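Local coordinates for chemotactic transducer PctC (Pseudomonas aeruginosa, PDB 5LTV), which acts as a chemoreceptor for amino acids and binds gamma-aminobutanoic acid in its Cache-type ligand-binding domain, at residues M57-G62 with R89-V94; R121-D126 with V164-M169; E137-A142 with I148-L153. All coordinates share one frame; numbering follows the deposited sequence.

In the fold
Followed from the N terminus, interaction 1 comes first. Segment 57-62 of the long helix 34-68 meets residues 89-94, closing a loop that is largely helical and bringing the start of strand 93-98 up to the helix. The chain then goes through the sheet's outer strand 104-107 before interaction 2 opens at residues 121-126, which close on strand 160-170. Interaction 3, the hairpin contact of 137-142 with 148-153, lies wholly within that second loop. All three reach one five-stranded antiparallel sheet: interaction 1 packs the lead-in to strand 93-98 against the long helix, whereas interactions 2 and 3, with centres about 6 Å apart, build much of the gamma-aminobutanoic acid pocket.

Interaction 1 of 3, residues M57-G62 with R89-V94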
loop_
_atom_site.group_PDB
_atom_site.type_symbol
_atom_site.label_atom_id
_atom_site.label_comp_id
_atom_site.label_asym_id
_atom_site.label_seq_id
_atom_site.Cartn_x
_atom_site.Cartn_y
_atom_site.Cartn_z
ATOM N N MET A 57 5.086 6.961 -0.210
ATOM C CA MET A 57 6.327 6.331 -0.657
ATOM C C MET A 57 7.546 7.168 -0.274
ATOM O O MET A 57 8.538 6.642 0.246
ATOM C CB MET A 57 6.282 6.107 -2.176
ATOM C CG MET A 57 5.262 5.035 -2.565
ATOM S SD MET A 57 5.053 4.662 -4.330
ATOM C CE MET A 57 5.899 6.015 -5.112
ATOM N N HIS A 58 7.492 8.474 -0.546
ATOM C CA HIS A 58 8.625 9.338 -0.274
ATOM C C HIS A 58 8.988 9.301 1.200
ATOM O O HIS A 58 10.174 9.296 1.558
ATOM C CB HIS A 58 8.303 10.772 -0.717
ATOM C CG HIS A 58 8.044 10.899 -2.189
ATOM N ND1 HIS A 58 7.350 11.956 -2.738
ATOM C CD2 HIS A 58 8.400 10.099 -3.228
ATOM C CE1 HIS A 58 7.277 11.794 -4.050
ATOM N NE2 HIS A 58 7.898 10.671 -4.369
ATOM N N LEU A 59 7.973 9.284 2.070
ATOM C CA LEU A 59 8.244 9.268 3.503
ATOM C C LEU A 59 8.948 7.984 3.892
ATOM O O LEU A 59 9.862 7.996 4.723
ATOM C CB LEU A 59 6.942 9.460 4.307
ATOM C CG LEU A 59 6.408 10.907 4.271
ATOM C CD1 LEU A 59 4.958 10.999 4.801
ATOM C CD2 LEU A 59 7.347 11.870 5.031
ATOM N N VAL A 60 8.553 6.864 3.268
ATOM C CA VAL A 60 9.172 5.571 3.576
ATOM C C VAL A 60 10.593 5.529 3.031
ATOM O O VAL A 60 11.538 5.093 3.720
ATOM C CB VAL A 60 8.285 4.426 3.036
ATOM C CG1 VAL A 60 8.964 3.098 3.157
ATOM C CG2 VAL A 60 6.954 4.403 3.820
ATOM N N GLU A 61 10.781 6.076 1.828
ATOM C CA GLU A 61 12.121 6.254 1.307
ATOM C C GLU A 61 12.965 7.093 2.252
ATOM O O GLU A 61 14.153 6.796 2.468
ATOM C CB GLU A 61 12.084 6.909 -0.079
ATOM C CG GLU A 61 11.860 5.937 -1.190
ATOM C CD GLU A 61 11.076 6.502 -2.380
ATOM O OE1 GLU A 61 10.624 5.697 -3.231
ATOM O OE2 GLU A 61 10.913 7.741 -2.502
ATOM N N GLY A 62 12.388 8.164 2.805
ATOM C CA GLY A 62 13.197 9.024 3.661
ATOM C C GLY A 62 13.502 8.381 4.998
ATOM O O GLY A 62 14.530 8.682 5.629
ATOM N N ARG A 89 1.408 10.778 12.185
ATOM C CA ARG A 89 0.385 11.550 11.501
ATOM C C ARG A 89 0.029 10.955 10.134
ATOM O O ARG A 89 -1.086 11.161 9.644
ATOM C CB ARG A 89 0.845 13.008 11.333
ATOM C CG ARG A 89 0.771 13.807 12.655
ATOM C CD ARG A 89 0.842 15.321 12.375
ATOM N NE ARG A 89 2.060 15.667 11.648
ATOM C CZ ARG A 89 3.126 16.209 12.215
ATOM N NH1 ARG A 89 3.098 16.471 13.494
ATOM N NH2 ARG A 89 4.196 16.521 11.504
ATOM N N ASN A 90 0.954 10.259 9.473
ATOM C CA ASN A 90 0.682 9.919 8.092
ATOM C C ASN A 90 0.633 8.429 7.828
ATOM O O ASN A 90 0.279 8.038 6.717
ATOM C CB ASN A 90 1.710 10.577 7.157
ATOM C CG ASN A 90 1.586 12.087 7.140
ATOM O OD1 ASN A 90 0.570 12.636 6.691
ATOM N ND2 ASN A 90 2.608 12.777 7.677
ATOM N N PHE A 91 0.984 7.592 8.803
ATOM C CA PHE A 91 0.864 6.147 8.687
ATOM C C PHE A 91 0.040 5.630 9.852
ATOM O O PHE A 91 -0.113 6.308 10.875
ATOM C CB PHE A 91 2.243 5.453 8.651
ATOM C CG PHE A 91 3.068 5.809 7.409
ATOM C CD1 PHE A 91 2.922 5.100 6.219
ATOM C CD2 PHE A 91 3.945 6.878 7.435
ATOM C CE1 PHE A 91 3.640 5.479 5.059
ATOM C CE2 PHE A 91 4.665 7.249 6.289
ATOM C CZ PHE A 91 4.506 6.544 5.104
ATOM N N ALA A 92 -0.537 4.438 9.665
ATOM C CA ALA A 92 -1.012 3.690 10.810
ATOM C C ALA A 92 0.168 3.332 11.710
ATOM O O ALA A 92 0.101 3.464 12.931
ATOM C CB ALA A 92 -1.756 2.438 10.350
ATOM N N SER A 93 1.269 2.899 11.113
ATOM C CA SER A 93 2.493 2.703 11.868
ATOM C C SER A 93 3.643 2.594 10.884
ATOM O O SER A 93 3.453 2.297 9.689
ATOM C CB SER A 93 2.436 1.464 12.755
ATOM O OG SER A 93 2.180 0.325 11.944
ATOM N N VAL A 94 4.841 2.852 11.422
ATOM C CA VAL A 94 6.108 2.667 10.738
ATOM C C VAL A 94 6.934 1.726 11.597
ATOM O O VAL A 94 6.711 1.600 12.813
ATOM C CB VAL A 94 6.863 4.000 10.487
ATOM C CG1 VAL A 94 6.089 4.868 9.545
ATOM C CG2 VAL A 94 7.109 4.748 11.816
#
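Phe91 pushes the far end of its ring between Leu59 and Val60, two neighbours on the long N-terminal helix 34-68 that backs the ligand-binding sheet of this Cache domain. The ring is turned so that Leu59 lies beyond its rim and near its plane: Leu59 CB is 3.7 Å from Phe91 CE2, an edge-on approach and not a stack. From the same residue, Leu59 CD1 reaches back to Phe91 CE2 at 4.0 Å. Val60 comes at a slant, neither over a face nor along the rim, and here the fit is closer, with Val60 CG2 3.5 Å from Phe91 CZ. The valine splits its two methyls between different partners. With CG1 anti to the backbone N (chi1 172°), CG2 is left for the phenylalanine, while CG1 packs on Met151 and Leu153 of strand 147-157. One helix residue thus touches both the loop and the sheet.

Phe91 is held in turn by Met169 of strand 160-170 and by Arg56, one helical residue before the segment 57-62. Arg56 also ties the backbone down, its NE bonding to Asn90 O. Ser93, two residues after Phe91 and at the start of strand 93-98, is one of the residues lining the ligand pocket. Asn90 adds the outer part of the contact. Its side chain runs at about a right angle to that of Leu59, and its amide ND2 is engaged by Val86 O within its own short helix. Leu59 CD1 packs on the methylene, Asn90 CB, at 4.0 Å, with the amide nitrogen Asn90 ND2 barely farther away.

Interaction 2 of 3, residues R121-D126 with V164-M169; sequences RAWYKD and VAAGDM. With ABU (gamma-amino-butanoic acid), chain H; SO4 (sulfate ion), chain I.
Val164 wedges its branches between two aromatic side chains of helix 122-130, and each branch meets its ring in a different way. Val164 CG2 sits over a face of Tyr124, 3.8 Å from the ring centroid and 17° off the normal, a CH-pi contact. Its other methyl, CG1, meets the rim of the indole, 3.6 Å from Trp123 CZ3, near the ring plane. Ala165 turns to the far side of the sheet, where it packs on Leu67 of helix 34-68. Ala166 faces the helix again, and its CB approaches Trp123 CE3 at 4.2 Å on a slant. The valine and the alanine thus bear on the benzene end of the indole.

The other end of the same ring meets the ligand. A chi1 of 60° puts Trp123 CG between its backbone N and carbonyl carbon, and chi2 (-99°) turns the N-H edge of the indole so placed to the ligand: Trp123 NE1 gives a nearly straight bond of 2.9 Å to OXT of gamma-aminobutanoic acid. Arg121 takes the same carboxylate edge-on, with NE 2.6 Å from OXT and NH2 2.7 Å from the ligand O, so OXT is gripped by two side chains at once. Arg121 NH1 turns to a sulfate ion, probably from the crystallisation liquor, 2.9 Å from its O4.

Gly167 carries the strand on to Asp168, whose OD2 accepts from the ligand amine N at 2.8 Å. Tyr95 OH also bonds to OD2 and Ser93 OG to OD1, and these two hydroxyls, themselves on pocket residues, restrain the carboxylate's rotation. An arginine and a tryptophan on the carboxylate and an aspartate on the amine make up a recognition pattern characteristic of amino-acid-binding Cache chemoreceptors.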
loop_
_atom_site.group_PDB
_atom_site.type_symbol
_atom_site.label_atom_id
_atom_site.label_comp_id
_atom_site.label_asym_id
_atom_site.label_seq_id
_atom_site.Cartn_x
_atom_site.Cartn_y
_atom_site.Cartn_z
ATOM N N ARG A 121 7.532 -12.452 7.294
ATOM C CA ARG A 121 6.335 -11.852 6.740
ATOM C C ARG A 121 6.588 -11.342 5.328
ATOM O O ARG A 121 7.707 -10.922 4.986
ATOM C CB ARG A 121 5.832 -10.723 7.652
ATOM C CG ARG A 121 5.497 -11.197 9.133
ATOM C CD ARG A 121 4.055 -11.679 9.274
ATOM N NE ARG A 121 3.088 -10.584 9.102
ATOM C CZ ARG A 121 1.839 -10.732 8.637
ATOM N NH1 ARG A 121 1.413 -11.928 8.280
ATOM N NH2 ARG A 121 1.032 -9.687 8.509
ATOM N N ALA A 122 5.515 -11.356 4.513
ATOM C CA ALA A 122 5.633 -11.019 3.092
ATOM C C ALA A 122 6.160 -9.613 2.858
ATOM O O ALA A 122 6.850 -9.378 1.856
ATOM C CB ALA A 122 4.287 -11.187 2.384
ATOM N N TRP A 123 5.823 -8.647 3.726
ATOM C CA TRP A 123 6.311 -7.292 3.471
ATOM C C TRP A 123 7.810 -7.223 3.681
ATOM O O TRP A 123 8.489 -6.370 3.096
ATOM C CB TRP A 123 5.603 -6.270 4.368
ATOM C CG TRP A 123 5.788 -6.505 5.867
ATOM C CD1 TRP A 123 4.906 -7.110 6.688
ATOM C CD2 TRP A 123 6.910 -6.114 6.690
ATOM N NE1 TRP A 123 5.388 -7.123 7.994
ATOM C CE2 TRP A 123 6.619 -6.530 8.021
ATOM C CE3 TRP A 123 8.122 -5.453 6.439
ATOM C CZ2 TRP A 123 7.491 -6.307 9.089
ATOM C CZ3 TRP A 123 8.987 -5.211 7.502
ATOM C CH2 TRP A 123 8.669 -5.646 8.818
ATOM N N TYR A 124 8.336 -8.133 4.496
ATOM C CA TYR A 124 9.768 -8.217 4.733
ATOM C C TYR A 124 10.459 -8.964 3.587
ATOM O O TYR A 124 11.314 -8.405 2.876
ATOM C CB TYR A 124 10.003 -8.889 6.096
ATOM C CG TYR A 124 11.446 -8.920 6.493
ATOM C CD1 TYR A 124 11.937 -8.004 7.414
ATOM C CD2 TYR A 124 12.343 -9.872 5.968
ATOM C CE1 TYR A 124 13.327 -8.007 7.756
ATOM C CE2 TYR A 124 13.672 -9.883 6.321
ATOM C CZ TYR A 124 14.177 -8.968 7.201
ATOM O OH TYR A 124 15.515 -8.990 7.551
ATOM N N LYS A 125 10.059 -10.222 3.375
ATOM C CA LYS A 125 10.704 -11.059 2.376
ATOM C C LYS A 125 10.578 -10.468 0.970
ATOM O O LYS A 125 11.515 -10.567 0.173
ATOM C CB LYS A 125 10.119 -12.472 2.426
ATOM C CG LYS A 125 10.392 -13.191 3.705
ATOM C CD LYS A 125 9.909 -14.641 3.660
ATOM C CE LYS A 125 8.380 -14.706 3.644
ATOM N NZ LYS A 125 7.800 -16.088 3.676
ATOM N N ASP A 126 9.449 -9.831 0.645
ATOM C CA ASP A 126 9.334 -9.205 -0.686
ATOM C C ASP A 126 10.208 -7.952 -0.821
ATOM O O ASP A 126 10.745 -7.691 -1.903
ATOM C CB ASP A 126 7.874 -8.882 -1.017
ATOM C CG ASP A 126 6.997 -10.148 -1.075
ATOM O OD1 ASP A 126 7.571 -11.252 -1.007
ATOM O OD2 ASP A 126 5.755 -10.044 -1.162
ATOM N N VAL A 164 14.467 -4.429 7.151
ATOM C CA VAL A 164 13.475 -3.852 6.254
ATOM C C VAL A 164 12.674 -2.792 6.997
ATOM O O VAL A 164 12.113 -3.059 8.065
ATOM C CB VAL A 164 12.561 -4.930 5.667
ATOM C CG1 VAL A 164 11.378 -4.294 4.945
ATOM C CG2 VAL A 164 13.377 -5.811 4.741
ATOM N N ALA A 165 12.600 -1.595 6.421
ATOM C CA ALA A 165 11.795 -0.521 6.977
ATOM C C ALA A 165 10.501 -0.429 6.185
ATOM O O ALA A 165 10.491 -0.696 4.979
ATOM C CB ALA A 165 12.554 0.801 6.952
ATOM N N ALA A 166 9.399 -0.137 6.885
ATOM C CA ALA A 166 8.085 -0.044 6.252
ATOM C C ALA A 166 7.203 0.999 6.944
ATOM O O ALA A 166 7.441 1.382 8.084
ATOM C CB ALA A 166 7.338 -1.378 6.273
ATOM N N GLY A 167 6.182 1.444 6.211
ATOM C CA GLY A 167 4.988 2.010 6.826
ATOM C C GLY A 167 3.739 1.384 6.252
ATOM O O GLY A 167 3.688 1.048 5.075
ATOM N N ASP A 168 2.725 1.219 7.089
ATOM C CA ASP A 168 1.487 0.693 6.550
ATOM C C ASP A 168 0.338 1.685 6.770
ATOM O O ASP A 168 0.427 2.612 7.585
ATOM C CB ASP A 168 1.158 -0.685 7.125
ATOM C CG ASP A 168 1.113 -0.695 8.649
ATOM O OD1 ASP A 168 0.647 0.298 9.255
ATOM O OD2 ASP A 168 1.561 -1.701 9.247
ATOM N N MET A 169 -0.746 1.469 6.019
ATOM C CA MET A 169 -1.930 2.298 6.086
ATOM C C MET A 169 -3.191 1.448 5.956
ATOM O O MET A 169 -3.212 0.464 5.221
ATOM C CB MET A 169 -1.866 3.381 5.000
ATOM C CG MET A 169 -1.517 2.870 3.680
ATOM S SD MET A 169 -0.275 3.925 2.903
ATOM C CE MET A 169 1.183 2.875 3.015
HETATM N N ABU H . 1.914 -2.758 11.821
HETATM C CD ABU H . 1.616 -4.133 11.334
HETATM C CB ABU H . 2.744 -5.095 11.593
HETATM C CG ABU H . 3.184 -5.860 10.355
HETATM C C ABU H . 2.729 -7.288 10.113
HETATM O O ABU H . 1.502 -7.504 9.944
HETATM O OXT ABU H . 3.617 -8.181 10.020
HETATM S S SO4 I . -1.965 -12.237 6.209
HETATM O O1 SO4 I . -3.080 -11.465 5.691
HETATM O O2 SO4 I . -1.552 -13.227 5.212
HETATM O O3 SO4 I . -2.374 -12.861 7.478
HETATM O O4 SO4 I . -0.842 -11.366 6.497
#

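Interaction 3 of 3, residues E137-A142 with I148-L153. With ABU (gamma-amino-butanoic acid), chain H; SO4 (sulfate ion), chain I.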
loop_
_atom_site.group_PDB
_atom_site.type_symbol
_atom_site.label_atom_id
_atom_site.label_comp_id
_atom_site.label_asym_id
_atom_site.label_seq_id
_atom_site.Cartn_x
_atom_site.Cartn_y
_atom_site.Cartn_z
ATOM N N GLU A 137 0.084 -5.772 -1.883
ATOM C CA GLU A 137 -1.363 -5.907 -1.903
ATOM C C GLU A 137 -1.882 -5.951 -0.458
ATOM O O GLU A 137 -1.106 -6.116 0.495
ATOM C CB GLU A 137 -1.754 -7.157 -2.704
ATOM C CG GLU A 137 -1.472 -7.014 -4.220
ATOM C CD GLU A 137 -1.861 -8.252 -5.070
ATOM O OE1 GLU A 137 -2.074 -9.344 -4.508
ATOM O OE2 GLU A 137 -1.943 -8.124 -6.319
ATOM N N PRO A 138 -3.183 -5.766 -0.256
ATOM C CA PRO A 138 -3.712 -5.804 1.121
ATOM C C PRO A 138 -3.377 -7.115 1.823
ATOM O O PRO A 138 -3.292 -8.186 1.212
ATOM C CB PRO A 138 -5.227 -5.634 0.931
ATOM C CG PRO A 138 -5.337 -4.795 -0.372
ATOM C CD PRO A 138 -4.208 -5.368 -1.242
ATOM N N PHE A 139 -3.109 -7.004 3.117
ATOM C CA PHE A 139 -3.022 -8.158 3.985
ATOM C C PHE A 139 -3.619 -7.733 5.317
ATOM O O PHE A 139 -4.150 -6.619 5.454
ATOM C CB PHE A 139 -1.580 -8.697 4.080
ATOM C CG PHE A 139 -0.578 -7.708 4.622
ATOM C CD1 PHE A 139 0.028 -6.754 3.771
ATOM C CD2 PHE A 139 -0.214 -7.750 5.973
ATOM C CE1 PHE A 139 0.949 -5.850 4.263
ATOM C CE2 PHE A 139 0.735 -6.881 6.463
ATOM C CZ PHE A 139 1.325 -5.916 5.623
ATOM N N VAL A 140 -3.572 -8.648 6.280
ATOM C CA VAL A 140 -4.160 -8.466 7.602
ATOM C C VAL A 140 -3.047 -8.138 8.584
ATOM O O VAL A 140 -2.137 -8.956 8.797
ATOM C CB VAL A 140 -4.913 -9.728 8.063
ATOM C CG1 VAL A 140 -5.412 -9.554 9.527
ATOM C CG2 VAL A 140 -6.075 -10.059 7.148
ATOM N N ASP A 141 -3.130 -6.970 9.219
ATOM C CA ASP A 141 -2.162 -6.588 10.260
ATOM C C ASP A 141 -2.085 -7.651 11.357
ATOM O O ASP A 141 -3.107 -8.040 11.923
ATOM C CB ASP A 141 -2.586 -5.250 10.838
ATOM C CG ASP A 141 -1.612 -4.671 11.832
ATOM O OD1 ASP A 141 -1.198 -5.341 12.798
ATOM O OD2 ASP A 141 -1.297 -3.476 11.655
ATOM N N ALA A 142 -0.863 -8.108 11.672
ATOM C CA ALA A 142 -0.701 -9.188 12.638
ATOM C C ALA A 142 -1.042 -8.769 14.056
ATOM O O ALA A 142 -1.278 -9.632 14.902
ATOM C CB ALA A 142 0.727 -9.735 12.615
ATOM N N ILE A 148 -4.708 -3.891 5.902
ATOM C CA ILE A 148 -3.734 -2.843 5.600
ATOM C C ILE A 148 -2.954 -3.157 4.324
ATOM O O ILE A 148 -3.025 -4.251 3.749
ATOM C CB ILE A 148 -2.746 -2.637 6.762
ATOM C CG1 ILE A 148 -1.935 -3.920 6.993
ATOM C CG2 ILE A 148 -3.503 -2.189 8.038
ATOM C CD1 ILE A 148 -0.733 -3.764 7.952
ATOM N N LEU A 149 -2.196 -2.170 3.877
ATOM C CA LEU A 149 -1.148 -2.424 2.910
ATOM C C LEU A 149 0.088 -1.666 3.385
ATOM O O LEU A 149 -0.007 -0.704 4.159
ATOM C CB LEU A 149 -1.580 -2.050 1.458
ATOM C CG LEU A 149 -1.858 -0.638 0.952
ATOM C CD1 LEU A 149 -0.556 0.052 0.804
ATOM C CD2 LEU A 149 -2.594 -0.604 -0.384
ATOM N N ALA A 150 1.251 -2.132 2.950
ATOM C CA ALA A 150 2.502 -1.565 3.418
ATOM C C ALA A 150 3.356 -1.124 2.236
ATOM O O ALA A 150 3.228 -1.631 1.123
ATOM C CB ALA A 150 3.274 -2.566 4.283
ATOM N N MET A 151 4.232 -0.173 2.500
ATOM C CA MET A 151 5.327 0.174 1.622
ATOM C C MET A 151 6.607 -0.141 2.359
ATOM O O MET A 151 6.780 0.304 3.498
ATOM C CB MET A 151 5.254 1.643 1.279
ATOM C CG MET A 151 4.158 1.954 0.329
ATOM S SD MET A 151 3.717 3.711 0.447
ATOM C CE MET A 151 2.375 3.809 -0.782
ATOM N N SER A 152 7.495 -0.930 1.740
ATOM C CA SER A 152 8.663 -1.450 2.464
ATOM C C SER A 152 9.893 -1.483 1.558
ATOM O O SER A 152 9.782 -1.566 0.326
ATOM C CB SER A 152 8.413 -2.870 3.049
ATOM O OG SER A 152 8.119 -3.847 2.020
ATOM N N LEU A 153 11.070 -1.396 2.182
ATOM C CA LEU A 153 12.307 -1.440 1.423
ATOM C C LEU A 153 13.465 -1.807 2.343
ATOM O O LEU A 153 13.447 -1.465 3.531
ATOM C CB LEU A 153 12.590 -0.106 0.706
ATOM C CG LEU A 153 12.493 1.325 1.262
ATOM C CD1 LEU A 153 12.365 1.462 2.765
ATOM C CD2 LEU A 153 13.681 2.134 0.746
HETATM N N ABU H . 1.914 -2.758 11.821
HETATM C CD ABU H . 1.616 -4.133 11.334
HETATM C CB ABU H . 2.744 -5.095 11.593
HETATM C CG ABU H . 3.184 -5.860 10.355
HETATM C C ABU H . 2.729 -7.288 10.113
HETATM O O ABU H . 1.502 -7.504 9.944
HETATM O OXT ABU H . 3.617 -8.181 10.020
HETATM S S SO4 I . -1.965 -12.237 6.209
HETATM O O1 SO4 I . -3.080 -11.465 5.691
HETATM O O2 SO4 I . -1.552 -13.227 5.212
HETATM O O3 SO4 I . -2.374 -12.861 7.478
HETATM O O4 SO4 I . -0.842 -11.366 6.497
#
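The beta hairpin of strands 134-140 and 147-157, at the outer edge of the ligand-binding sheet, is fastened by Phe139 and Ile148 as an antiparallel hydrogen-bonded pair. Phe139 N donates to Ile148 O at 2.8 Å, and Ile148 N returns the bond to Phe139 O at the same length of 2.8 Å. Ile148 O also receives a CA-H contact from Pro138 CA, 3.1 Å away.

The two side chains leave the sheet on the same face, and the isoleucine partly roofs the phenyl ring. Ile148 CG1 stands over one face of Phe139, 4.2 Å from its centroid and 17° off the normal, while Ile148 CD1 extends to the ring atom CE2 at 3.8 Å. A chi1 of 60° folds the ring of Phe139 over the neighbouring strand, where its CE1 touches Ala150 CB.

As in other Cache modules with a PAS-like antiparallel sheet, the ligand lies against one face of that sheet, and this hairpin supplies part of the wall. The carboxylate O of gamma-aminobutanoic acid lies at the edge of the Phe139 ring, near its plane. The same oxygen accepts a bond from Ala142 N, 3.0 Å long. Between Phe139 and Ala142 in the chain, Asp141 rests its CB on Ile148 CD1 at 3.7 Å. Its OD1 accepts from Gly143 N, closing an Asx turn, and from Thr144 N as well, which holds the carboxylate in place. The other oxygen, Asp141 OD2, lies against the ligand carbon CD at 3.0 Å, beside the amine, so its charge would probably favour the ammonium group. On the outward side of the hairpin, Val140 N binds O1 of a sulfate ion, probably from the crystallisation liquor, that Arg121 also holds.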